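5-oxopent-3-ene-1,2,5-tricarboxylate decarboxylase (Exiguobacterium antarcticum B7, PDB 6IYM) is a magnesium-binding enzyme of the fumarylacetoacetate hydrolase family, with a fold rich in beta-strands and few helices. Local coordinates at residues L121-E126 against H247-P252. Residues are numbered along the deposited sequence; the frame is centred on the assembly and turned at random.
Unlike the reference sequence in segment 247-252: K250 (reference Thr). With MG (magnesium ion), chain C.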
loop_
_atom_site.group_PDB
_atom_site.type_symbol
_atom_site.label_atom_id
_atom_site.label_comp_id
_atom_site.label_asym_id
_atom_site.label_seq_id
_atom_site.Cartn_x
_atom_site.Cartn_y
_atom_site.Cartn_z
ATOM N N LEU A 121 9.148 -7.907 18.981
ATOM C CA LEU A 121 7.751 -7.906 18.497
ATOM C C LEU A 121 6.850 -7.178 19.507
ATOM O O LEU A 121 6.958 -7.478 20.730
ATOM C CB LEU A 121 7.292 -9.338 18.322
ATOM C CG LEU A 121 5.910 -9.464 17.697
ATOM C CD1 LEU A 121 5.909 -8.851 16.306
ATOM C CD2 LEU A 121 5.500 -10.917 17.657
ATOM N N ASP A 122 6.000 -6.260 19.032
ATOM C CA ASP A 122 5.201 -5.364 19.905
ATOM C C ASP A 122 3.796 -5.239 19.345
ATOM O O ASP A 122 3.636 -5.534 18.139
ATOM C CB ASP A 122 5.869 -3.993 20.055
ATOM C CG ASP A 122 5.534 -3.238 21.335
ATOM O OD1 ASP A 122 4.715 -3.749 22.131
ATOM O OD2 ASP A 122 6.028 -2.094 21.486
ATOM N N TYR A 123 2.851 -4.831 20.214
ATOM C CA TYR A 123 1.423 -4.586 19.922
ATOM C C TYR A 123 1.174 -3.068 19.792
ATOM O O TYR A 123 1.933 -2.218 20.335
ATOM C CB TYR A 123 0.529 -5.185 21.015
ATOM C CG TYR A 123 0.916 -4.738 22.403
ATOM C CD1 TYR A 123 0.410 -3.584 22.963
ATOM C CD2 TYR A 123 1.882 -5.423 23.120
ATOM C CE1 TYR A 123 0.809 -3.154 24.220
ATOM C CE2 TYR A 123 2.303 -5.002 24.372
ATOM C CZ TYR A 123 1.776 -3.851 24.920
ATOM O OH TYR A 123 2.226 -3.418 26.139
ATOM N N GLU A 124 0.073 -2.715 19.136
ATOM C CA GLU A 124 -0.500 -1.334 19.141
ATOM C C GLU A 124 -1.992 -1.455 18.831
ATOM O O GLU A 124 -2.329 -1.776 17.687
ATOM C CB GLU A 124 0.133 -0.416 18.087
ATOM C CG GLU A 124 1.580 -0.036 18.345
ATOM C CD GLU A 124 2.163 1.077 17.468
ATOM O OE1 GLU A 124 3.322 1.436 17.704
ATOM O OE2 GLU A 124 1.485 1.536 16.517
ATOM N N GLY A 125 -2.843 -1.221 19.824
ATOM C CA GLY A 125 -4.304 -1.263 19.642
ATOM C C GLY A 125 -4.789 0.028 19.054
ATOM O O GLY A 125 -4.300 1.092 19.506
ATOM N N GLU A 126 -5.662 -0.020 18.047
ATOM C CA GLU A 126 -5.985 1.213 17.253
ATOM C C GLU A 126 -7.426 1.222 16.724
ATOM O O GLU A 126 -7.953 0.150 16.313
ATOM C CB GLU A 126 -4.993 1.357 16.101
ATOM C CG GLU A 126 -3.537 1.474 16.526
ATOM C CD GLU A 126 -2.551 2.073 15.510
ATOM O OE1 GLU A 126 -3.010 2.655 14.485
ATOM O OE2 GLU A 126 -1.311 2.022 15.782
ATOM N N HIS A 247 7.348 -1.612 23.944
ATOM C CA HIS A 247 8.626 -0.887 23.717
ATOM C C HIS A 247 8.782 0.280 24.703
ATOM O O HIS A 247 9.928 0.661 24.966
ATOM C CB HIS A 247 8.672 -0.373 22.280
ATOM C CG HIS A 247 10.027 0.029 21.815
ATOM N ND1 HIS A 247 11.090 -0.858 21.798
ATOM C CD2 HIS A 247 10.481 1.194 21.305
ATOM C CE1 HIS A 247 12.149 -0.246 21.320
ATOM N NE2 HIS A 247 11.803 1.013 21.011
ATOM N N GLY A 248 7.680 0.848 25.208
ATOM C CA GLY A 248 7.707 2.107 25.978
ATOM C C GLY A 248 7.703 1.837 27.469
ATOM O O GLY A 248 7.684 2.810 28.248
ATOM N N MET A 249 7.702 0.560 27.847
ATOM C CA MET A 249 7.532 0.120 29.253
ATOM C C MET A 249 8.921 0.125 29.885
ATOM O O MET A 249 9.900 0.046 29.134
ATOM C CB MET A 249 6.874 -1.265 29.319
ATOM C CG MET A 249 5.361 -1.220 29.099
ATOM S SD MET A 249 4.550 -2.847 29.025
ATOM C CE MET A 249 4.769 -3.390 30.728
ATOM N N LYS A 250 9.006 0.284 31.205
ATOM C CA LYS A 250 10.292 0.357 31.949
ATOM C C LYS A 250 10.336 -0.820 32.919
ATOM O O LYS A 250 9.679 -0.777 33.951
ATOM C CB LYS A 250 10.390 1.729 32.624
ATOM C CG LYS A 250 10.592 2.908 31.673
ATOM C CD LYS A 250 9.861 4.165 32.093
ATOM C CE LYS A 250 10.495 5.439 31.579
ATOM N NZ LYS A 250 10.545 5.491 30.097
ATOM N N PRO A 251 11.031 -1.941 32.618
ATOM C CA PRO A 251 11.792 -2.124 31.381
ATOM C C PRO A 251 10.916 -2.542 30.197
ATOM O O PRO A 251 9.743 -2.865 30.375
ATOM C CB PRO A 251 12.752 -3.260 31.762
ATOM C CG PRO A 251 11.902 -4.124 32.659
ATOM C CD PRO A 251 11.108 -3.127 33.482
ATOM N N PRO A 252 11.458 -2.532 28.958
ATOM C CA PRO A 252 10.680 -2.888 27.766
ATOM C C PRO A 252 10.268 -4.372 27.744
ATOM O O PRO A 252 11.019 -5.222 28.131
ATOM C CB PRO A 252 11.638 -2.572 26.601
ATOM C CG PRO A 252 12.691 -1.620 27.196
ATOM C CD PRO A 252 12.831 -2.090 28.632
HETATM MG MG MG C . 0.467 2.335 14.974
#
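D122 reaches across to the backbone of H247, and its OD2 accepts the amide hydrogen of H247 N at 2.8 Å. The bond bends moderately, 154° at the hydrogen, and the donor arrives from above the carboxylate, well out of its plane. CB of H247 packs 3.3 Å from the same OD2. With CG anti to the backbone N (chi1 -154°), the D122 carboxylate extends from the strand toward the 247-252 loop; its other oxygen, OD1, turns back to accept Y123 N at 2.9 Å and lies over one face of the Y123 ring, offset toward the rim. R159 NE adds a salt bridge to OD2, so that this buried oxygen has two partners while OD1 has Y123 N. The Y123 ring belongs to the same packed side, buried against T199, V201, Q207 and N154, and its hydroxyl is hydrogen-bonded to G244 O and R206 NH1.

Strand 121-131 belongs to the large mixed beta-sheet of the fumarylacetoacetate hydrolase fold, and two and four residues beyond D122, at and just after a break in the strand, come the metal ligands E124 and E126. E124 OE2 and E126 OE2 each bind magnesium at 2.0 Å, with D155 of strand 147-158 as the third protein ligand. R159 also pairs with E124 OE1, which links the carboxylate contacting the loop to the metal shell.

The packing thins toward the loop. M249, partly exposed, brings SD to 3.7 Å from Y123 OH, the two side chains crossing at about a right angle. On the solvent side the H247 imidazole swings away from D122, its ND1 hydrogen-bonded to Y254 OH.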